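Local coordinates for TNF receptor-associated factor 5 (Mus musculus, PDB 4GJH), which probably serves as a trimeric intracellular adaptor that couples receptors of the TNF receptor family to immune signalling through its TRAF domain, at residues R57-Y67 and L79-F90; W96-L104 and V168-E176. All coordinates share one frame; numbering follows the deposited sequence.

Contact 1: R57-Y67 and L79-F90; sequences RCGYRLCARAY and LSLYFVVMRGEF
The antiparallel beta hairpin of strands 61-67 and 78-85, the middle pair of one sheet of the TRAF-domain beta sandwich, joins Arg61 to Met86 and Arg87 where its strands part. Arg61 NE gives Arg87 O a nearly straight bond of 2.9 Å (N-H...O 170°), with that oxygen in the guanidinium plane. With CG anti to the backbone N (chi1 -159°) and a bend at chi3, the arginine brings its planar end beside the loop; Glu135 takes NH2 in a salt bridge. Met86 lies over one guanidinium face, with its SD also 3.6 Å from Cys63 SG; a long, flexible thioether suits a place between a charged plane and a thiol. Backbone bonds zip the strands together, among them Tyr82 N to Arg65 O at 2.8 Å.

Leu62, Ala64, Phe83 and Val85 point into the sandwich, where Leu62 CD2 comes 3.5 Å from Phe83 CZ and the small Ala64 lets Val168 of strand 164-170 pack close against the sheet. On the sheet's other face the Tyr67 and Tyr82 rings meet rim to rim, planes at 81°, while the Tyr82 hydroxyl is hydrogen-bonded to the Asp71 carboxylate. Beyond the strands, Cys58 sets its CB 3.9 Å from the centroid of the Phe90 ring, over the face, and SG joins it there as a sulfur-aromatic contact; Ile27 of a second subunit packs on both residues. The chemistry thus changes along the hairpin: paired amides and apolar groups secure its strands, whereas the arginine, gripped by a carbonyl and a carboxylate, ties the diverging loop to strand 61-67.

Contact 2: W96-L104 and V168-E176; sequences WPFRQRVTL and VAVDLTDLE
Arg101 O receives the amide of Asp171 in an almost straight bond of 2.9 Å (N-H...O 174°), closing the end of a short antiparallel ladder. Next along it, Thr103 and Ala169 form a hydrogen-bonded pair, with Thr103 N to Ala169 O at 2.9 Å and a matching bond in return. The compact Ala169 suits this partly exposed face, and the Thr103 hydroxyl finds its partner in Thr119.

The other face is lined by branched apolar residues. Leu104 and Val168 run alongside each other into the core, with CD2 of the leucine 3.8 Å from CG2 of the valine. Val170, its CG1 anti to the backbone N (chi1 169°), presents that methyl to the edge of the Phe98 ring, CZ lying 4.0 Å away, and to Gln100 CB at 3.7 Å. Past the ladder, the chain makes a type II turn from Leu172 to Leu175, and Leu175 reaches back across the Gln100 side chain. Strands 101-106 and 164-170 are the central pair of a four-stranded antiparallel sheet, bordered by 116-121 and 25-30, and their valines face Phe83 of strand 78-85 in the opposing sheet.

How the contacts relate
Contacts 1 and 2 each pair the two middle strands of a different sheet, and the sheets face each other in the beta sandwich. Contact 1 is local, a hairpin nearer the chain's centre and largely buried; contact 2 joins strands far apart in sequence and is only partly buried. Their apolar faces meet in the core, where Phe83 CD1 lies 3.9 Å from Val168 CG1, and Tyr60 packs edge-to-face with both Trp96 and Phe98. Their chemistry differs: 57-67 with 79-90 adds sulfur, aromatic and guanidinium contacts and reaches a second subunit, whereas 96-104 with 168-176 relies on backbone bonds and mostly aliphatic packing, with one ring edge, Phe98, against Val170, and touches no other chain.

Contact 1: R57-Y67 and L79-F90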
loop_
_atom_site.group_PDB
_atom_site.type_symbol
_atom_site.label_atom_id
_atom_site.label_comp_id
_atom_site.label_asym_id
_atom_site.label_seq_id
_atom_site.Cartn_x
_atom_site.Cartn_y
_atom_site.Cartn_z
ATOM N N ARG C 57 9.230 1.773 -2.191
ATOM C CA ARG C 57 8.174 1.610 -3.190
ATOM C C ARG C 57 8.791 1.386 -4.561
ATOM O O ARG C 57 8.316 0.541 -5.323
ATOM C CB ARG C 57 7.217 2.802 -3.215
ATOM C CG ARG C 57 6.096 2.696 -4.274
ATOM C CD ARG C 57 4.846 1.955 -3.773
ATOM N NE ARG C 57 4.500 2.368 -2.410
ATOM C CZ ARG C 57 3.445 1.922 -1.732
ATOM N NH1 ARG C 57 2.607 1.044 -2.295
ATOM N NH2 ARG C 57 3.226 2.352 -0.491
ATOM N N CYS C 58 9.858 2.125 -4.866
ATOM C CA CYS C 58 10.563 1.958 -6.137
ATOM C C CYS C 58 11.972 1.350 -5.999
ATOM O O CYS C 58 12.847 1.618 -6.825
ATOM C CB CYS C 58 10.675 3.298 -6.863
ATOM S SG CYS C 58 9.131 4.131 -7.190
ATOM N N GLY C 59 12.198 0.538 -4.968
ATOM C CA GLY C 59 13.481 -0.126 -4.798
ATOM C C GLY C 59 13.571 -1.569 -5.324
ATOM O O GLY C 59 12.896 -1.972 -6.284
ATOM N N TYR C 60 14.425 -2.353 -4.680
ATOM C CA TYR C 60 14.596 -3.746 -5.024
ATOM C C TYR C 60 13.369 -4.580 -4.684
ATOM O O TYR C 60 12.802 -4.467 -3.584
ATOM C CB TYR C 60 15.760 -4.330 -4.244
ATOM C CG TYR C 60 17.103 -3.650 -4.401
ATOM C CD1 TYR C 60 17.931 -3.952 -5.469
ATOM C CD2 TYR C 60 17.568 -2.766 -3.446
ATOM C CE1 TYR C 60 19.169 -3.374 -5.600
ATOM C CE2 TYR C 60 18.796 -2.175 -3.568
ATOM C CZ TYR C 60 19.603 -2.481 -4.655
ATOM O OH TYR C 60 20.855 -1.896 -4.799
ATOM N N ARG C 61 12.983 -5.443 -5.622
ATOM C CA ARG C 61 11.963 -6.452 -5.366
ATOM C C ARG C 61 12.663 -7.691 -4.816
ATOM O O ARG C 61 13.693 -8.094 -5.323
ATOM C CB ARG C 61 11.172 -6.780 -6.638
ATOM C CG ARG C 61 9.806 -7.404 -6.351
ATOM C CD ARG C 61 8.859 -7.326 -7.543
ATOM N NE ARG C 61 9.284 -8.281 -8.541
ATOM C CZ ARG C 61 8.682 -9.441 -8.778
ATOM N NH1 ARG C 61 7.579 -9.782 -8.104
ATOM N NH2 ARG C 61 9.182 -10.251 -9.706
ATOM N N LEU C 62 12.106 -8.279 -3.766
ATOM C CA LEU C 62 12.763 -9.369 -3.043
ATOM C C LEU C 62 11.738 -10.373 -2.574
ATOM O O LEU C 62 10.524 -10.117 -2.632
ATOM C CB LEU C 62 13.460 -8.832 -1.795
ATOM C CG LEU C 62 14.452 -7.700 -2.046
ATOM C CD1 LEU C 62 14.789 -6.996 -0.742
ATOM C CD2 LEU C 62 15.720 -8.212 -2.753
ATOM N N CYS C 63 12.221 -11.512 -2.091
ATOM C CA CYS C 63 11.348 -12.462 -1.409
ATOM C C CYS C 63 12.156 -13.533 -0.737
ATOM O O CYS C 63 13.373 -13.631 -0.929
ATOM C CB CYS C 63 10.357 -13.126 -2.364
ATOM S SG CYS C 63 11.102 -14.361 -3.432
ATOM N N ALA C 64 11.466 -14.355 0.041
ATOM C CA ALA C 64 12.130 -15.400 0.786
ATOM C C ALA C 64 11.673 -16.759 0.288
ATOM O O ALA C 64 10.605 -16.893 -0.313
ATOM C CB ALA C 64 11.846 -15.241 2.267
ATOM N N ARG C 65 12.487 -17.773 0.539
ATOM C CA ARG C 65 12.137 -19.117 0.117
ATOM C C ARG C 65 12.557 -20.102 1.170
ATOM O O ARG C 65 13.676 -20.038 1.649
ATOM C CB ARG C 65 12.863 -19.442 -1.165
ATOM C CG ARG C 65 12.595 -20.814 -1.687
ATOM C CD ARG C 65 13.429 -20.981 -2.911
ATOM N NE ARG C 65 13.000 -22.081 -3.758
ATOM C CZ ARG C 65 13.225 -22.114 -5.064
ATOM N NH1 ARG C 65 13.861 -21.095 -5.638
ATOM N NH2 ARG C 65 12.810 -23.151 -5.784
ATOM N N ALA C 66 11.666 -21.008 1.540
ATOM C CA ALA C 66 12.028 -21.981 2.560
ATOM C C ALA C 66 11.890 -23.410 2.047
ATOM O O ALA C 66 10.996 -23.730 1.262
ATOM C CB ALA C 66 11.205 -21.776 3.801
ATOM N N TYR C 67 12.813 -24.260 2.470
ATOM C CA TYR C 67 12.691 -25.689 2.238
ATOM C C TYR C 67 12.385 -26.320 3.568
ATOM O O TYR C 67 13.280 -26.490 4.406
ATOM C CB TYR C 67 13.983 -26.260 1.693
ATOM C CG TYR C 67 14.256 -25.871 0.263
ATOM C CD1 TYR C 67 13.992 -26.757 -0.767
ATOM C CD2 TYR C 67 14.778 -24.619 -0.057
ATOM C CE1 TYR C 67 14.234 -26.419 -2.075
ATOM C CE2 TYR C 67 15.031 -24.277 -1.367
ATOM C CZ TYR C 67 14.757 -25.186 -2.374
ATOM O OH TYR C 67 14.991 -24.881 -3.691
ATOM N N LEU C 79 15.190 -26.914 8.496
ATOM C CA LEU C 79 14.489 -25.982 7.642
ATOM C C LEU C 79 15.559 -25.091 7.026
ATOM O O LEU C 79 16.409 -24.511 7.735
ATOM C CB LEU C 79 13.501 -25.155 8.459
ATOM C CG LEU C 79 12.708 -24.050 7.755
ATOM C CD1 LEU C 79 11.529 -23.666 8.607
ATOM C CD2 LEU C 79 13.548 -22.814 7.437
ATOM N N SER C 80 15.516 -25.000 5.702
ATOM C CA SER C 80 16.465 -24.201 4.948
ATOM C C SER C 80 15.816 -22.879 4.593
ATOM O O SER C 80 14.764 -22.859 3.950
ATOM C CB SER C 80 16.856 -24.932 3.657
ATOM O OG SER C 80 17.505 -26.167 3.917
ATOM N N LEU C 81 16.439 -21.776 4.994
ATOM C CA LEU C 81 15.882 -20.461 4.699
ATOM C C LEU C 81 16.750 -19.614 3.798
ATOM O O LEU C 81 17.878 -19.285 4.147
ATOM C CB LEU C 81 15.624 -19.692 5.991
ATOM C CG LEU C 81 14.931 -18.338 5.799
ATOM C CD1 LEU C 81 13.654 -18.487 4.985
ATOM C CD2 LEU C 81 14.671 -17.710 7.149
ATOM N N TYR C 82 16.210 -19.238 2.652
ATOM C CA TYR C 82 16.969 -18.495 1.654
ATOM C C TYR C 82 16.373 -17.135 1.289
ATOM O O TYR C 82 15.147 -16.947 1.276
ATOM C CB TYR C 82 17.143 -19.320 0.381
ATOM C CG TYR C 82 17.940 -20.590 0.569
ATOM C CD1 TYR C 82 19.271 -20.546 0.940
ATOM C CD2 TYR C 82 17.358 -21.839 0.365
ATOM C CE1 TYR C 82 20.006 -21.717 1.109
ATOM C CE2 TYR C 82 18.078 -23.012 0.526
ATOM C CZ TYR C 82 19.410 -22.949 0.894
ATOM O OH TYR C 82 20.155 -24.112 1.059
ATOM N N PHE C 83 17.271 -16.204 0.979
ATOM C CA PHE C 83 16.933 -14.858 0.566
ATOM C C PHE C 83 17.011 -14.830 -0.945
ATOM O O PHE C 83 17.801 -15.553 -1.512
ATOM C CB PHE C 83 17.934 -13.875 1.176
ATOM C CG PHE C 83 17.761 -12.447 0.718
ATOM C CD1 PHE C 83 16.705 -11.658 1.193
ATOM C CD2 PHE C 83 18.668 -11.879 -0.160
ATOM C CE1 PHE C 83 16.555 -10.336 0.779
ATOM C CE2 PHE C 83 18.523 -10.553 -0.575
ATOM C CZ PHE C 83 17.465 -9.778 -0.104
ATOM N N VAL C 84 16.191 -13.999 -1.589
ATOM C CA VAL C 84 16.120 -13.957 -3.055
ATOM C C VAL C 84 15.892 -12.555 -3.621
ATOM O O VAL C 84 14.881 -11.907 -3.328
ATOM C CB VAL C 84 14.950 -14.792 -3.600
ATOM C CG1 VAL C 84 14.889 -14.632 -5.094
ATOM C CG2 VAL C 84 15.071 -16.242 -3.200
ATOM N N VAL C 85 16.819 -12.104 -4.452
ATOM C CA VAL C 85 16.625 -10.888 -5.225
ATOM C C VAL C 85 15.826 -11.214 -6.473
ATOM O O VAL C 85 16.205 -12.095 -7.251
ATOM C CB VAL C 85 17.955 -10.284 -5.674
ATOM C CG1 VAL C 85 17.715 -9.037 -6.493
ATOM C CG2 VAL C 85 18.837 -9.996 -4.483
ATOM N N MET C 86 14.726 -10.501 -6.670
ATOM C CA MET C 86 13.891 -10.734 -7.829
ATOM C C MET C 86 14.139 -9.621 -8.811
ATOM O O MET C 86 14.756 -8.622 -8.459
ATOM C CB MET C 86 12.422 -10.756 -7.422
ATOM C CG MET C 86 12.150 -11.600 -6.190
ATOM S SD MET C 86 10.399 -11.753 -5.818
ATOM C CE MET C 86 9.848 -12.569 -7.308
ATOM N N ARG C 87 13.666 -9.792 -10.041
ATOM C CA ARG C 87 13.701 -8.707 -11.012
ATOM C C ARG C 87 12.725 -7.609 -10.589
ATOM O O ARG C 87 11.539 -7.852 -10.383
ATOM C CB ARG C 87 13.369 -9.198 -12.419
ATOM C CG ARG C 87 13.231 -8.065 -13.421
ATOM C CD ARG C 87 13.257 -8.565 -14.859
ATOM N NE ARG C 87 12.247 -9.588 -15.114
ATOM C CZ ARG C 87 12.421 -10.616 -15.935
ATOM N NH1 ARG C 87 13.575 -10.763 -16.569
ATOM N NH2 ARG C 87 11.451 -11.503 -16.113
ATOM N N GLY C 88 13.241 -6.396 -10.440
ATOM C CA GLY C 88 12.420 -5.265 -10.070
ATOM C C GLY C 88 12.083 -4.379 -11.260
ATOM O O GLY C 88 12.803 -4.364 -12.269
ATOM N N GLU C 89 10.977 -3.642 -11.143
ATOM C CA GLU C 89 10.532 -2.758 -12.208
ATOM C C GLU C 89 11.550 -1.629 -12.444
ATOM O O GLU C 89 11.690 -1.135 -13.563
ATOM C CB GLU C 89 9.125 -2.217 -11.921
ATOM C CG GLU C 89 8.578 -1.266 -12.995
ATOM C CD GLU C 89 7.255 -0.576 -12.601
ATOM O OE1 GLU C 89 6.566 -1.056 -11.670
ATOM O OE2 GLU C 89 6.896 0.453 -13.225
ATOM N N PHE C 90 12.289 -1.250 -11.406
ATOM C CA PHE C 90 13.205 -0.120 -11.521
ATOM C C PHE C 90 14.664 -0.539 -11.392
ATOM O O PHE C 90 15.526 0.266 -11.032
ATOM C CB PHE C 90 12.879 0.928 -10.455
ATOM C CG PHE C 90 11.438 1.345 -10.440
ATOM C CD1 PHE C 90 10.998 2.389 -11.244
ATOM C CD2 PHE C 90 10.516 0.693 -9.631
ATOM C CE1 PHE C 90 9.670 2.774 -11.241
ATOM C CE2 PHE C 90 9.187 1.072 -9.625
ATOM C CZ PHE C 90 8.762 2.115 -10.432
#

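Contact 2: W96-L104 and V168-E176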
loop_
_atom_site.group_PDB
_atom_site.type_symbol
_atom_site.label_atom_id
_atom_site.label_comp_id
_atom_site.label_asym_id
_atom_site.label_seq_id
_atom_site.Cartn_x
_atom_site.Cartn_y
_atom_site.Cartn_z
ATOM N N TRP C 96 23.988 -1.869 -8.556
ATOM C CA TRP C 96 24.330 -3.291 -8.587
ATOM C C TRP C 96 25.828 -3.454 -8.466
ATOM O O TRP C 96 26.579 -2.648 -9.007
ATOM C CB TRP C 96 23.802 -3.949 -9.859
ATOM C CG TRP C 96 22.305 -3.798 -9.996
ATOM C CD1 TRP C 96 21.637 -2.851 -10.718
ATOM C CD2 TRP C 96 21.296 -4.604 -9.368
ATOM N NE1 TRP C 96 20.274 -3.024 -10.585
ATOM C CE2 TRP C 96 20.042 -4.092 -9.760
ATOM C CE3 TRP C 96 21.332 -5.711 -8.520
ATOM C CZ2 TRP C 96 18.843 -4.655 -9.336
ATOM C CZ3 TRP C 96 20.138 -6.266 -8.100
ATOM C CH2 TRP C 96 18.917 -5.740 -8.502
ATOM N N PRO C 97 26.272 -4.491 -7.741
ATOM C CA PRO C 97 25.417 -5.516 -7.134
ATOM C C PRO C 97 24.671 -5.013 -5.906
ATOM O O PRO C 97 24.987 -3.966 -5.358
ATOM C CB PRO C 97 26.418 -6.593 -6.687
ATOM C CG PRO C 97 27.744 -6.190 -7.271
ATOM C CD PRO C 97 27.689 -4.721 -7.428
ATOM N N PHE C 98 23.672 -5.780 -5.494
ATOM C CA PHE C 98 22.996 -5.576 -4.230
ATOM C C PHE C 98 24.057 -5.751 -3.144
ATOM O O PHE C 98 24.840 -6.712 -3.178
ATOM C CB PHE C 98 21.890 -6.628 -4.098
ATOM C CG PHE C 98 21.128 -6.567 -2.812
ATOM C CD1 PHE C 98 19.922 -5.915 -2.754
ATOM C CD2 PHE C 98 21.602 -7.184 -1.671
ATOM C CE1 PHE C 98 19.198 -5.859 -1.573
ATOM C CE2 PHE C 98 20.890 -7.128 -0.486
ATOM C CZ PHE C 98 19.689 -6.465 -0.435
ATOM N N ARG C 99 24.089 -4.829 -2.189
ATOM C CA ARG C 99 25.177 -4.795 -1.215
ATOM C C ARG C 99 24.753 -4.606 0.252
ATOM O O ARG C 99 25.570 -4.230 1.094
ATOM C CB ARG C 99 26.180 -3.709 -1.615
ATOM C CG ARG C 99 27.431 -4.254 -2.337
ATOM C CD ARG C 99 28.395 -3.138 -2.756
ATOM N NE ARG C 99 28.081 -2.597 -4.080
ATOM C CZ ARG C 99 27.206 -1.616 -4.314
ATOM N NH1 ARG C 99 26.539 -1.053 -3.303
ATOM N NH2 ARG C 99 26.997 -1.201 -5.565
ATOM N N GLN C 100 23.488 -4.884 0.556
ATOM C CA GLN C 100 22.937 -4.595 1.876
ATOM C C GLN C 100 23.121 -5.752 2.836
ATOM O O GLN C 100 23.113 -6.905 2.430
ATOM C CB GLN C 100 21.450 -4.287 1.751
ATOM C CG GLN C 100 21.118 -3.279 0.643
ATOM C CD GLN C 100 21.771 -1.911 0.851
ATOM O OE1 GLN C 100 21.360 -1.137 1.719
ATOM N NE2 GLN C 100 22.796 -1.615 0.055
ATOM N N ARG C 101 23.272 -5.451 4.118
ATOM C CA ARG C 101 23.258 -6.520 5.116
ATOM C C ARG C 101 21.852 -7.114 5.194
ATOM O O ARG C 101 20.848 -6.405 5.034
ATOM C CB ARG C 101 23.717 -6.002 6.483
ATOM C CG ARG C 101 23.378 -6.920 7.637
ATOM C CD ARG C 101 24.052 -6.467 8.929
ATOM N NE ARG C 101 25.509 -6.394 8.790
ATOM C CZ ARG C 101 26.328 -7.448 8.807
ATOM N NH1 ARG C 101 25.842 -8.685 8.950
ATOM N NH2 ARG C 101 27.638 -7.267 8.671
ATOM N N VAL C 102 21.776 -8.417 5.417
ATOM C CA VAL C 102 20.486 -9.095 5.510
ATOM C C VAL C 102 20.401 -9.942 6.770
ATOM O O VAL C 102 21.371 -10.562 7.191
ATOM C CB VAL C 102 20.242 -10.000 4.301
ATOM C CG1 VAL C 102 18.921 -10.724 4.438
ATOM C CG2 VAL C 102 20.285 -9.196 3.014
ATOM N N THR C 103 19.229 -9.959 7.383
ATOM C CA THR C 103 19.034 -10.749 8.587
ATOM C C THR C 103 17.837 -11.655 8.406
ATOM O O THR C 103 16.789 -11.225 7.936
ATOM C CB THR C 103 18.840 -9.873 9.834
ATOM O OG1 THR C 103 19.999 -9.049 10.028
ATOM C CG2 THR C 103 18.635 -10.755 11.062
ATOM N N LEU C 104 18.027 -12.917 8.769
ATOM C CA LEU C 104 17.043 -13.972 8.602
ATOM C C LEU C 104 16.630 -14.436 9.976
ATOM O O LEU C 104 17.486 -14.608 10.846
ATOM C CB LEU C 104 17.672 -15.146 7.860
ATOM C CG LEU C 104 18.131 -14.851 6.434
ATOM C CD1 LEU C 104 18.746 -16.101 5.795
ATOM C CD2 LEU C 104 16.946 -14.376 5.635
ATOM N N VAL C 168 12.480 -11.613 7.423
ATOM C CA VAL C 168 13.674 -11.125 6.758
ATOM C C VAL C 168 13.747 -9.626 6.948
ATOM O O VAL C 168 12.736 -8.930 6.853
ATOM C CB VAL C 168 13.642 -11.420 5.261
ATOM C CG1 VAL C 168 14.883 -10.863 4.591
ATOM C CG2 VAL C 168 13.522 -12.940 5.014
ATOM N N ALA C 169 14.938 -9.118 7.230
ATOM C CA ALA C 169 15.115 -7.677 7.372
ATOM C C ALA C 169 16.361 -7.231 6.641
ATOM O O ALA C 169 17.470 -7.703 6.916
ATOM C CB ALA C 169 15.198 -7.289 8.824
ATOM N N VAL C 170 16.171 -6.314 5.707
ATOM C CA VAL C 170 17.269 -5.788 4.917
ATOM C C VAL C 170 17.710 -4.466 5.517
ATOM O O VAL C 170 16.877 -3.609 5.797
ATOM C CB VAL C 170 16.834 -5.590 3.445
ATOM C CG1 VAL C 170 17.862 -4.811 2.668
ATOM C CG2 VAL C 170 16.585 -6.937 2.790
ATOM N N ASP C 171 19.012 -4.292 5.719
ATOM C CA ASP C 171 19.513 -3.011 6.193
ATOM C C ASP C 171 19.507 -1.964 5.084
ATOM O O ASP C 171 20.151 -2.156 4.043
ATOM C CB ASP C 171 20.922 -3.142 6.769
ATOM C CG ASP C 171 21.421 -1.834 7.354
ATOM O OD1 ASP C 171 21.016 -1.517 8.495
ATOM O OD2 ASP C 171 22.192 -1.120 6.671
ATOM N N LEU C 172 18.796 -0.858 5.321
ATOM C CA LEU C 172 18.636 0.193 4.305
ATOM C C LEU C 172 19.738 1.263 4.301
ATOM O O LEU C 172 19.714 2.198 3.487
ATOM C CB LEU C 172 17.270 0.866 4.436
ATOM C CG LEU C 172 16.144 -0.158 4.329
ATOM C CD1 LEU C 172 14.760 0.440 4.432
ATOM C CD2 LEU C 172 16.298 -1.086 3.130
ATOM N N THR C 173 20.693 1.123 5.212
ATOM C CA THR C 173 21.808 2.052 5.299
ATOM C C THR C 173 22.415 2.343 3.941
ATOM O O THR C 173 22.765 1.426 3.201
ATOM C CB THR C 173 22.910 1.489 6.188
ATOM O OG1 THR C 173 22.528 1.644 7.561
ATOM C CG2 THR C 173 24.219 2.212 5.929
ATOM N N ASP C 174 22.549 3.629 3.628
ATOM C CA ASP C 174 23.149 4.063 2.368
ATOM C C ASP C 174 22.308 3.696 1.159
ATOM O O ASP C 174 22.840 3.397 0.096
ATOM C CB ASP C 174 24.572 3.514 2.214
ATOM C CG ASP C 174 25.560 4.193 3.143
ATOM O OD1 ASP C 174 25.262 5.309 3.624
ATOM O OD2 ASP C 174 26.635 3.620 3.394
ATOM N N LEU C 175 20.992 3.735 1.328
ATOM C CA LEU C 175 20.070 3.483 0.228
ATOM C C LEU C 175 19.084 4.628 0.061
ATOM O O LEU C 175 18.036 4.654 0.726
ATOM C CB LEU C 175 19.292 2.189 0.475
ATOM C CG LEU C 175 19.554 1.009 -0.461
ATOM C CD1 LEU C 175 18.552 -0.100 -0.189
ATOM C CD2 LEU C 175 19.478 1.432 -1.904
ATOM N N GLU C 176 19.396 5.574 -0.823
ATOM C CA GLU C 176 18.447 6.657 -1.049
ATOM C C GLU C 176 17.141 6.067 -1.552
ATOM O O GLU C 176 17.140 5.061 -2.253
ATOM C CB GLU C 176 18.961 7.690 -2.044
ATOM C CG GLU C 176 17.974 8.846 -2.225
ATOM C CD GLU C 176 18.202 9.629 -3.504
ATOM O OE1 GLU C 176 19.288 10.237 -3.653
ATOM O OE2 GLU C 176 17.292 9.632 -4.364
#